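Local structure of uncharacterized protein lp_2664 (Lactobacillus plantarum WCFS1, 2PJQ) at residues R32-L35 with Q36-R40; F99-I102 with D103-F107; R129-I133 with G134-I138; L142-S145 with G146-E150; A175-H178 with F179-L183. The protein is of unknown function but carries an HD domain, which suggests a metal-dependent phosphohydrolase activity. All blocks are in the same frame, centred on the assembly; numbering follows the deposited sequence.

In the fold
All five are local contacts of an all-helical HD-type protein, made between residues a turn or so apart. Interactions 3 and 5 are buried; interactions 1, 2 and 4 each set a buried side against a more exposed one. Interactions 1 and 3 meet through polar side chains, Arg37 and His34 both reaching Asp131, whereas interactions 3 and 5 meet by packing around Leu183 and Phe179. Interactions 3 and 4 share helix 134-148, the first at its beginning and the second at its C-terminal end, and both, like interaction 1, touch the second subunit. Interaction 2, across the chain's centre from interactions 3 and 4, leads from a helix into a loop whose Phe107 packs on Lys182 of interaction 5.

Interaction 1: residues R32-L35 with Q36-R40; sequences RDHL and QRVNR
Asp33 O accepts the backbone N of Arg37 at 2.7 Å, in a nearly straight bond, while the guanidinium of the same arginine lies with one face over that oxygen. These residues form the first turns of helix 32-49, within the HD domain, and are a worked example of how i to i+4 spacing brings side chains together. Val38 N repeats the bond to His34 O at 2.9 Å, and Asn39 N does so to Leu35 O. Arg37 folds back over the turn because its chain bends about the CG-CD bond (chi3 -61°). Its NH1 comes to 3.4 Å from Asp33 CB, and NH2 lies equally near His34 CA. NE points elsewhere, to a salt bridge with Asp131 OD1, whose companion OD2 is probably hydrogen-bonded to His34 ND1. Without the guanidinium, as with an alanine here, Asp131 is likely to lose its charged mate and the carbonyl of Asp33 its cover. His34 has its CG anti to the backbone N (chi1 166°), which directs the ring along the same side as Val38. The other ring nitrogen, NE2, makes a weak hydrogen bond to Asp64; both residues belong to a set of His and Asp side chains that converge as in HD-domain metal sites, although no metal is bound here. On the outer side, Asp33 packs on Trp217 of the second subunit. Val38 closes the turn with a CH-pi contact, its CG2 lying over the imidazole face 4.3 Å from the ring centroid of His34 and 27° off the normal.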
# COMPACT_ATOMS: atom_id res chain seq x y z
N ARG B 32 1.91 -16.40 1.66
CA ARG B 32 3.07 -17.20 1.98
C ARG B 32 4.36 -16.51 2.43
O ARG B 32 5.06 -17.04 3.29
CB ARG B 32 3.33 -18.18 0.82
CG ARG B 32 2.29 -19.31 0.78
CD ARG B 32 1.90 -19.73 -0.63
NE ARG B 32 2.18 -21.13 -0.94
CZ ARG B 32 3.40 -21.69 -0.91
NH1 ARG B 32 4.48 -20.98 -0.57
NH2 ARG B 32 3.53 -22.97 -1.25
N ASP B 33 4.69 -15.33 1.90
CA ASP B 33 5.91 -14.64 2.34
C ASP B 33 5.76 -14.21 3.81
O ASP B 33 6.64 -14.48 4.64
CB ASP B 33 6.18 -13.43 1.44
CG ASP B 33 6.56 -13.83 0.02
OD1 ASP B 33 7.60 -14.49 -0.15
OD2 ASP B 33 5.82 -13.49 -0.94
N HIS B 34 4.65 -13.54 4.10
CA HIS B 34 4.32 -13.09 5.46
C HIS B 34 4.50 -14.28 6.39
O HIS B 34 5.32 -14.26 7.30
CB HIS B 34 2.86 -12.61 5.51
CG HIS B 34 2.30 -12.43 6.90
ND1 HIS B 34 2.74 -11.46 7.77
CD2 HIS B 34 1.27 -13.06 7.53
CE1 HIS B 34 2.00 -11.49 8.86
NE2 HIS B 34 1.10 -12.46 8.74
N LEU B 35 3.74 -15.34 6.12
CA LEU B 35 3.79 -16.57 6.89
C LEU B 35 5.19 -17.12 7.11
O LEU B 35 5.50 -17.60 8.20
CB LEU B 35 2.95 -17.64 6.20
CG LEU B 35 1.46 -17.30 6.19
CD1 LEU B 35 0.72 -18.34 5.35
CD2 LEU B 35 0.95 -17.24 7.63
N GLN B 36 6.02 -17.07 6.08
CA GLN B 36 7.38 -17.58 6.17
C GLN B 36 8.24 -16.65 6.98
O GLN B 36 9.07 -17.12 7.77
CB GLN B 36 8.00 -17.76 4.78
CG GLN B 36 7.26 -18.72 3.90
CD GLN B 36 8.20 -19.44 2.96
OE1 GLN B 36 9.03 -20.24 3.39
NE2 GLN B 36 8.07 -19.16 1.66
N ARG B 37 8.08 -15.34 6.79
CA ARG B 37 8.86 -14.38 7.55
C ARG B 37 8.56 -14.52 9.05
O ARG B 37 9.48 -14.58 9.88
CB ARG B 37 8.54 -12.95 7.12
CG ARG B 37 9.38 -12.43 5.97
CD ARG B 37 9.22 -10.94 5.90
NE ARG B 37 7.84 -10.56 5.65
CZ ARG B 37 7.24 -10.75 4.49
NH1 ARG B 37 7.92 -11.30 3.50
NH2 ARG B 37 5.97 -10.39 4.32
N VAL B 38 7.28 -14.56 9.39
CA VAL B 38 6.89 -14.72 10.77
C VAL B 38 7.48 -16.04 11.25
O VAL B 38 8.14 -16.09 12.27
CB VAL B 38 5.35 -14.77 10.95
CG1 VAL B 38 5.01 -15.40 12.29
CG2 VAL B 38 4.76 -13.36 10.90
N ASN B 39 7.26 -17.11 10.50
CA ASN B 39 7.77 -18.41 10.90
C ASN B 39 9.24 -18.30 11.28
O ASN B 39 9.61 -18.52 12.43
CB ASN B 39 7.63 -19.42 9.78
CG ASN B 39 8.01 -20.82 10.20
OD1 ASN B 39 7.28 -21.46 10.96
ND2 ASN B 39 9.15 -21.30 9.73
N ARG B 40 10.06 -17.95 10.31
CA ARG B 40 11.50 -17.80 10.52
C ARG B 40 11.84 -16.90 11.70
O ARG B 40 12.87 -17.09 12.35
CB ARG B 40 12.12 -17.29 9.21
CG ARG B 40 13.21 -16.26 9.34
CD ARG B 40 13.65 -15.85 7.94
NE ARG B 40 12.52 -15.44 7.12
CZ ARG B 40 12.59 -15.13 5.83
NH1 ARG B 40 13.75 -15.17 5.19
NH2 ARG B 40 11.48 -14.77 5.18

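Interaction 2: residues F99-I102 with D103-F107; sequences FAII and DHMSF
Phe99 and Asp103, one turn apart, share both a backbone bond and a side-chain contact, and the stretch they belong to shows how a helix can hand its chain over to a loop. Among the hydrogen bonds, Asp103 N reaches Phe99 O at 3.0 Å in the i to i+4 manner. The next one shortens its span: His104 N bonds to Ile101 O, i to i+3, at 2.6 Å and almost straight. This tighter step accompanies the departure of the backbone from the helical path.

The contacts of flat groups with oxygen come next. Phe99 and Asp103 point the same way, with ring and carboxylate planes 19° apart. OD2 of Asp103 sits at the rim of the ring beside CD1 of Phe99, and because it lies in the ring plane it faces the electropositive C-H border rather than the pi cloud. His104 behaves comparably toward the main chain, bringing the edge of its ring, at CD2, to 3.0 Å from Ala100 O.

Apolar contact is left to Met105, modelled as selenomethionine. Its CG is placed between the backbone N and the carbonyl carbon (chi1 54°), which turns the chain back toward the helix and lets SE touch Ile101 CG2 at 3.9 Å.

Around this turn, Phe99 packs on helix 74-87, while Ile101 lies between helices 53-62 and 119-130. Met105 touches His63, and Ser106 OG makes a weak hydrogen bond to that histidine, a member of the probable HD-type cluster, before the chain enters helix 107-110.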
# COMPACT_ATOMS: atom_id res chain seq x y z
N PHE B 99 -5.30 -22.48 20.49
CA PHE B 99 -6.26 -21.40 20.43
C PHE B 99 -5.96 -20.40 21.51
O PHE B 99 -6.21 -19.20 21.36
CB PHE B 99 -7.67 -21.92 20.57
CG PHE B 99 -8.17 -22.61 19.33
CD1 PHE B 99 -8.66 -21.87 18.26
CD2 PHE B 99 -8.13 -24.00 19.22
CE1 PHE B 99 -9.11 -22.50 17.11
CE2 PHE B 99 -8.58 -24.64 18.07
CZ PHE B 99 -9.07 -23.88 17.01
N ALA B 100 -5.37 -20.91 22.60
CA ALA B 100 -4.98 -20.10 23.73
C ALA B 100 -4.16 -18.95 23.21
O ALA B 100 -4.30 -17.82 23.66
CB ALA B 100 -4.16 -20.93 24.68
N ILE B 101 -3.29 -19.24 22.25
CA ILE B 101 -2.44 -18.22 21.66
C ILE B 101 -3.22 -17.39 20.64
O ILE B 101 -3.78 -16.35 20.94
CB ILE B 101 -1.23 -18.87 20.95
CG1 ILE B 101 -0.32 -19.52 21.99
CG2 ILE B 101 -0.47 -17.82 20.14
CD1 ILE B 101 0.81 -20.34 21.41
N ILE B 102 -3.25 -17.89 19.42
CA ILE B 102 -3.95 -17.24 18.33
C ILE B 102 -5.07 -16.32 18.76
O ILE B 102 -5.03 -15.12 18.50
CB ILE B 102 -4.51 -18.29 17.40
CG1 ILE B 102 -3.40 -19.27 17.03
CG2 ILE B 102 -5.09 -17.64 16.18
CD1 ILE B 102 -3.94 -20.47 16.34
N ASP B 103 -6.07 -16.88 19.44
CA ASP B 103 -7.23 -16.10 19.86
C ASP B 103 -7.07 -15.04 20.95
O ASP B 103 -8.01 -14.28 21.19
CB ASP B 103 -8.37 -17.06 20.24
CG ASP B 103 -8.82 -17.93 19.06
OD1 ASP B 103 -8.95 -17.40 17.94
OD2 ASP B 103 -9.05 -19.14 19.25
N HIS B 104 -5.91 -14.97 21.60
CA HIS B 104 -5.68 -14.01 22.68
C HIS B 104 -4.31 -13.35 22.60
O HIS B 104 -3.64 -13.19 23.62
CB HIS B 104 -5.79 -14.72 24.02
CG HIS B 104 -7.00 -15.58 24.15
ND1 HIS B 104 -8.28 -15.07 24.20
CD2 HIS B 104 -7.13 -16.93 24.19
CE1 HIS B 104 -9.15 -16.07 24.28
NE2 HIS B 104 -8.47 -17.20 24.27
N MSE B 105 -3.91 -12.96 21.41
CA MSE B 105 -2.61 -12.33 21.22
C MSE B 105 -2.75 -11.12 20.30
O MSE B 105 -1.81 -10.34 20.13
CB MSE B 105 -1.67 -13.31 20.56
CG MSE B 105 -2.27 -13.85 19.30
SE MSE B 105 -0.94 -14.53 18.14
CE MSE B 105 -1.10 -13.24 16.70
N SER B 106 -3.92 -10.98 19.69
CA SER B 106 -4.12 -9.85 18.81
C SER B 106 -4.29 -8.56 19.60
O SER B 106 -4.78 -8.55 20.73
CB SER B 106 -5.33 -10.07 17.90
OG SER B 106 -5.10 -11.14 16.99
N PHE B 107 -3.83 -7.47 18.99
CA PHE B 107 -3.91 -6.12 19.54
C PHE B 107 -5.39 -5.76 19.67
O PHE B 107 -5.79 -5.07 20.62
CB PHE B 107 -3.22 -5.16 18.58
CG PHE B 107 -3.26 -3.73 18.99
CD1 PHE B 107 -2.36 -3.24 19.93
CD2 PHE B 107 -4.15 -2.85 18.40
CE1 PHE B 107 -2.35 -1.89 20.26
CE2 PHE B 107 -4.14 -1.49 18.72
CZ PHE B 107 -3.23 -1.01 19.65

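Interaction 3: residues R129-I133 with G134-I138; sequences RLDAI and GAIGI
The short connection between helices 119-130 and 134-148 doubles back closely enough for Asp131 and Ala132 to lie against the first turn of the second helix, at Ile136 and Gly137. Gly137 N bonds to Ile133 O at 3.0 Å. Ile138 N then takes Gly134 O at a similar 3.0 Å.

The two glycines have separate reasons. Gly134 has a positive phi (74°), and a side-chain carbon there would run into the carbonyl oxygen of the residue just before it, Ile133. Gly137 answers to the close return of the chain: its CA comes to 3.4 Å from Ala132 C, and a CB would point straight at the main chain of Ala132 and Ile133.

The side-chain part is carried by Ile136, whose CG2 branch, anti to its own nitrogen, crosses Asp131 at an angle. That methyl touches Asp131 OD1 at 3.8 Å and also lies 3.5 Å from Asp131 O. The amides of Ala135 and Ile136 donate to the carboxylate of Glu216 of the second subunit, tying this helix start to the dimer. Arg140 bonds to the carbonyl oxygen of Asp131.

The chemistry implies a division of labour: Ile136 CG2 packs against the buried carboxylate of Asp131 but offers it no hydrogen bond, and the carboxylate oxygens are satisfied by Arg37 and His34 of helix 32-49. The turn meanwhile is closed by main-chain bonds together with Arg140 and the partner's Glu216, and the absence of a side chain at Gly137 lets the helix pass close to Ala132.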
# COMPACT_ATOMS: atom_id res chain seq x y z
N ARG B 129 3.92 -9.19 15.10
CA ARG B 129 4.00 -7.73 15.08
C ARG B 129 5.29 -7.27 14.45
O ARG B 129 5.32 -6.30 13.70
CB ARG B 129 3.88 -7.17 16.49
CG ARG B 129 2.47 -7.27 17.03
CD ARG B 129 2.37 -7.01 18.52
NE ARG B 129 1.02 -7.27 18.98
CZ ARG B 129 0.59 -7.09 20.23
NH1 ARG B 129 1.42 -6.62 21.16
NH2 ARG B 129 -0.67 -7.37 20.54
N LEU B 130 6.37 -8.00 14.74
CA LEU B 130 7.68 -7.65 14.19
C LEU B 130 7.67 -7.52 12.68
O LEU B 130 8.55 -6.89 12.12
CB LEU B 130 8.71 -8.69 14.62
CG LEU B 130 9.45 -8.30 15.89
CD1 LEU B 130 10.44 -9.37 16.22
CD2 LEU B 130 10.17 -6.97 15.70
N ASP B 131 6.67 -8.12 12.04
CA ASP B 131 6.51 -8.09 10.59
C ASP B 131 5.43 -7.10 10.18
O ASP B 131 4.99 -7.10 9.03
CB ASP B 131 6.13 -9.46 10.07
CG ASP B 131 6.44 -9.62 8.59
OD1 ASP B 131 7.64 -9.54 8.22
OD2 ASP B 131 5.49 -9.80 7.79
N ALA B 132 4.98 -6.28 11.12
CA ALA B 132 3.95 -5.29 10.83
C ALA B 132 4.48 -3.89 11.13
O ALA B 132 3.72 -2.97 11.42
CB ALA B 132 2.69 -5.57 11.64
N ILE B 133 5.79 -3.75 11.06
CA ILE B 133 6.44 -2.48 11.32
C ILE B 133 7.65 -2.48 10.43
O ILE B 133 7.90 -3.46 9.73
CB ILE B 133 6.87 -2.31 12.81
CG1 ILE B 133 7.91 -3.37 13.19
CG2 ILE B 133 5.63 -2.39 13.71
CD1 ILE B 133 8.36 -3.31 14.66
N GLY B 134 8.42 -1.40 10.46
CA GLY B 134 9.56 -1.35 9.58
C GLY B 134 9.00 -1.12 8.19
O GLY B 134 7.79 -1.00 8.02
N ALA B 135 9.88 -1.03 7.20
CA ALA B 135 9.50 -0.80 5.81
C ALA B 135 8.44 -1.81 5.39
O ALA B 135 7.45 -1.47 4.72
CB ALA B 135 10.71 -0.91 4.92
N ILE B 136 8.64 -3.06 5.81
CA ILE B 136 7.70 -4.11 5.48
C ILE B 136 6.30 -3.81 6.03
O ILE B 136 5.30 -3.99 5.34
CB ILE B 136 8.19 -5.46 5.98
CG1 ILE B 136 9.20 -6.01 4.96
CG2 ILE B 136 7.01 -6.38 6.21
CD1 ILE B 136 9.85 -7.34 5.35
N GLY B 137 6.24 -3.34 7.28
CA GLY B 137 4.96 -2.98 7.86
C GLY B 137 4.33 -1.88 7.02
O GLY B 137 3.15 -1.95 6.68
N ILE B 138 5.10 -0.85 6.68
CA ILE B 138 4.56 0.23 5.85
C ILE B 138 3.89 -0.38 4.61
O ILE B 138 2.70 -0.17 4.35
CB ILE B 138 5.67 1.17 5.37
CG1 ILE B 138 6.31 1.89 6.57
CG2 ILE B 138 5.10 2.15 4.35
CD1 ILE B 138 7.54 2.70 6.22

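Interaction 4: residues L142-S145 with G146-E150; sequences LYYS and GHVGE
Tyr144 O receives Val148 N at 2.8 Å, and Ser145 O takes two amides at once. Gly149 N lies 2.8 Å from Ser145 O, and Glu150 N adds a weak second bond to the same oxygen. Further back, Gly146 N bonds to Leu142 O in the ordinary helical way. A weak bond also links Gly149 N to Gly146 O, and Gly149 itself has left the helix with a positive phi (92°).

Among the side chains, Ser145 OG stands 3.4 Å from Glu150 OE1, a long, weak bond at best, and not settled, because Ala141 O competes for the same proton. Beneath these polar ends the CB atoms of Ser145 and Glu150 meet at 3.9 Å, as the last turn folds back on itself. On the neighbouring side, the Tyr144 ring, with CG anti to the backbone N (chi1 176°), swings down the helix so that Val148 CG2 lies over its face. The methyl is 3.9 Å from the ring centroid of Tyr144, 29° off the normal: a CH-pi contact.

In the dimer, Glu150 O is hydrogen-bonded to Tyr143 OH of the second subunit, and the reciprocal bond from Tyr143 is weak. The CB contact of Ser145 and Glu150 stands in for the usual apolar pair, but the i to i+5 and i to i+3 bonds around a glycine in the left-handed helical conformation make the pattern, though both are weak, of a Schellman motif ending helix 134-148.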
# COMPACT_ATOMS: atom_id res chain seq x y z
N LEU B 142 -0.36 -0.27 4.03
CA LEU B 142 -1.09 0.32 2.92
C LEU B 142 -1.56 -0.68 1.87
O LEU B 142 -2.57 -0.47 1.20
CB LEU B 142 -0.27 1.44 2.26
CG LEU B 142 -0.41 2.72 3.07
CD1 LEU B 142 0.63 2.76 4.20
CD2 LEU B 142 -0.27 3.89 2.15
N TYR B 143 -0.81 -1.77 1.71
CA TYR B 143 -1.17 -2.78 0.72
C TYR B 143 -2.51 -3.39 1.11
O TYR B 143 -3.25 -3.89 0.27
CB TYR B 143 -0.09 -3.84 0.67
CG TYR B 143 -0.39 -4.97 -0.26
CD1 TYR B 143 -1.21 -6.03 0.14
CD2 TYR B 143 0.15 -5.00 -1.54
CE1 TYR B 143 -1.46 -7.11 -0.72
CE2 TYR B 143 -0.10 -6.07 -2.40
CZ TYR B 143 -0.90 -7.11 -1.98
OH TYR B 143 -1.11 -8.18 -2.82
N TYR B 144 -2.81 -3.34 2.40
CA TYR B 144 -4.07 -3.86 2.91
C TYR B 144 -5.19 -2.86 2.62
O TYR B 144 -6.31 -3.25 2.26
CB TYR B 144 -3.96 -4.08 4.41
CG TYR B 144 -5.25 -4.52 5.05
CD1 TYR B 144 -5.75 -5.80 4.83
CD2 TYR B 144 -5.99 -3.65 5.84
CE1 TYR B 144 -6.95 -6.19 5.39
CE2 TYR B 144 -7.17 -4.03 6.40
CZ TYR B 144 -7.66 -5.29 6.17
OH TYR B 144 -8.86 -5.65 6.73
N SER B 145 -4.88 -1.58 2.77
CA SER B 145 -5.84 -0.51 2.52
C SER B 145 -6.25 -0.52 1.07
O SER B 145 -7.40 -0.19 0.75
CB SER B 145 -5.23 0.84 2.86
OG SER B 145 -4.61 0.79 4.12
N GLY B 146 -5.31 -0.86 0.18
CA GLY B 146 -5.64 -0.92 -1.23
C GLY B 146 -6.66 -2.03 -1.37
O GLY B 146 -7.77 -1.85 -1.90
N HIS B 147 -6.27 -3.19 -0.86
CA HIS B 147 -7.11 -4.37 -0.89
C HIS B 147 -8.54 -4.12 -0.39
O HIS B 147 -9.51 -4.47 -1.06
CB HIS B 147 -6.45 -5.46 -0.06
CG HIS B 147 -7.30 -6.68 0.12
ND1 HIS B 147 -7.73 -7.45 -0.94
CD2 HIS B 147 -7.80 -7.26 1.24
CE1 HIS B 147 -8.47 -8.45 -0.48
NE2 HIS B 147 -8.53 -8.36 0.83
N VAL B 148 -8.67 -3.49 0.76
CA VAL B 148 -9.98 -3.27 1.33
C VAL B 148 -10.71 -2.02 0.83
O VAL B 148 -11.92 -1.93 0.94
CB VAL B 148 -9.89 -3.24 2.89
CG1 VAL B 148 -11.14 -2.62 3.51
CG2 VAL B 148 -9.69 -4.64 3.42
N GLY B 149 -9.98 -1.07 0.28
CA GLY B 149 -10.63 0.14 -0.20
C GLY B 149 -10.67 1.25 0.84
O GLY B 149 -11.32 2.27 0.65
N GLU B 150 -9.96 1.04 1.94
CA GLU B 150 -9.87 1.99 3.04
C GLU B 150 -9.35 3.34 2.56
O GLU B 150 -8.82 3.45 1.46
CB GLU B 150 -8.92 1.42 4.08
CG GLU B 150 -9.23 1.72 5.52
CD GLU B 150 -8.19 1.07 6.42
OE1 GLU B 150 -7.04 1.55 6.42
OE2 GLU B 150 -8.53 0.07 7.10

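Interaction 5: residues A175-H178 with F179-L183; sequences AINH and FYEKL
His178 and Lys182 run side by side because both place CG anti to the backbone N, the histidine at chi1 -159°. Lys182 stays extended as far as CE, so its CD comes to 3.7 Å from His178 CE1 and the aliphatic part of the lysine lies alongside the ring. Leu183 approaches the same imidazole from the next position and crosses it obliquely, CD1 against His178 CD2 at 4.0 Å. A gap is likely to open beside the lysine chain with an alanine in place of His178, and the leucine methyl to lose this neighbour.

Leu183 CD1 also lies over one face of the Phe179 ring, toward its rim. At the edge of that ring, in its plane, sits Ile176 O, 3.4 Å from Phe179 CD1. Tyr180 and Ile176 point in the same direction, CE2 of the tyrosine just touching CG2 of the isoleucine. Glu181 reaches back over Asn177, with OE2 beside the CB of that residue and the carboxylate and amide planes 31° apart. The other oxygen, OE1, forms a salt bridge with Arg160.

Beneath these side chains the backbone changes pitch. Glu181 N bonds to Asn177 O in the regular way, but His178 O receives both Lys182 N, at 2.7 Å, and, weakly, Leu183 N, at 3.2 Å. Phe179 and Leu183 both pack against helices 134-148 and 204-219, each touching Met206 of the latter. The weak i to i+5 bond goes with a wider pi-type turn at 179-183 of helix 175-183, in this all-helical fold.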
# COMPACT_ATOMS: atom_id res chain seq x y z
N ALA B 175 -5.56 4.90 6.75
CA ALA B 175 -4.32 4.16 6.72
C ALA B 175 -3.27 4.79 7.63
O ALA B 175 -2.61 4.10 8.40
CB ALA B 175 -3.80 4.10 5.31
N ILE B 176 -3.11 6.10 7.52
CA ILE B 176 -2.13 6.78 8.35
C ILE B 176 -2.47 6.60 9.83
O ILE B 176 -1.60 6.26 10.62
CB ILE B 176 -2.06 8.30 8.04
CG1 ILE B 176 -1.54 8.52 6.61
CG2 ILE B 176 -1.13 9.00 9.03
CD1 ILE B 176 -0.06 8.20 6.42
N ASN B 177 -3.73 6.81 10.19
CA ASN B 177 -4.14 6.68 11.58
C ASN B 177 -3.74 5.34 12.21
O ASN B 177 -3.61 5.22 13.44
CB ASN B 177 -5.66 6.87 11.72
CG ASN B 177 -6.11 8.30 11.47
OD1 ASN B 177 -5.33 9.26 11.57
ND2 ASN B 177 -7.39 8.46 11.17
N HIS B 178 -3.54 4.33 11.37
CA HIS B 178 -3.16 3.01 11.86
C HIS B 178 -1.79 3.02 12.52
O HIS B 178 -1.56 2.30 13.48
CB HIS B 178 -3.20 1.99 10.73
CG HIS B 178 -3.31 0.58 11.21
ND1 HIS B 178 -4.15 0.22 12.25
CD2 HIS B 178 -2.68 -0.56 10.83
CE1 HIS B 178 -4.02 -1.07 12.48
NE2 HIS B 178 -3.14 -1.57 11.64
N PHE B 179 -0.87 3.83 12.00
CA PHE B 179 0.45 3.91 12.60
C PHE B 179 0.27 4.51 13.99
O PHE B 179 0.70 3.94 14.98
CB PHE B 179 1.41 4.77 11.77
CG PHE B 179 1.76 4.18 10.45
CD1 PHE B 179 0.87 4.22 9.39
CD2 PHE B 179 2.96 3.52 10.27
CE1 PHE B 179 1.17 3.61 8.17
CE2 PHE B 179 3.26 2.91 9.05
CZ PHE B 179 2.36 2.96 8.00
N TYR B 180 -0.41 5.65 14.04
CA TYR B 180 -0.66 6.32 15.31
C TYR B 180 -1.43 5.42 16.26
O TYR B 180 -1.04 5.25 17.41
CB TYR B 180 -1.44 7.61 15.09
CG TYR B 180 -0.60 8.75 14.55
CD1 TYR B 180 0.50 9.22 15.25
CD2 TYR B 180 -0.89 9.33 13.30
CE1 TYR B 180 1.31 10.23 14.73
CE2 TYR B 180 -0.09 10.34 12.77
CZ TYR B 180 1.01 10.78 13.49
OH TYR B 180 1.86 11.72 12.95
N GLU B 181 -2.52 4.85 15.76
CA GLU B 181 -3.41 3.98 16.54
C GLU B 181 -2.85 2.63 16.95
O GLU B 181 -3.26 2.07 17.97
CB GLU B 181 -4.70 3.75 15.76
CG GLU B 181 -5.56 4.98 15.60
CD GLU B 181 -6.76 4.75 14.72
OE1 GLU B 181 -7.38 3.67 14.80
OE2 GLU B 181 -7.10 5.67 13.95
N LYS B 182 -1.92 2.09 16.15
CA LYS B 182 -1.36 0.78 16.43
C LYS B 182 0.13 0.63 16.21
O LYS B 182 0.91 0.73 17.15
CB LYS B 182 -2.12 -0.28 15.61
CG LYS B 182 -1.64 -1.72 15.83
CD LYS B 182 -2.71 -2.75 15.50
CE LYS B 182 -2.14 -4.16 15.54
NZ LYS B 182 -1.59 -4.58 14.20
N LEU B 183 0.53 0.40 14.96
CA LEU B 183 1.93 0.20 14.58
C LEU B 183 3.04 0.96 15.33
O LEU B 183 4.13 0.41 15.54
CB LEU B 183 2.08 0.46 13.08
CG LEU B 183 0.99 -0.25 12.27
CD1 LEU B 183 1.25 -0.07 10.77
CD2 LEU B 183 0.98 -1.73 12.67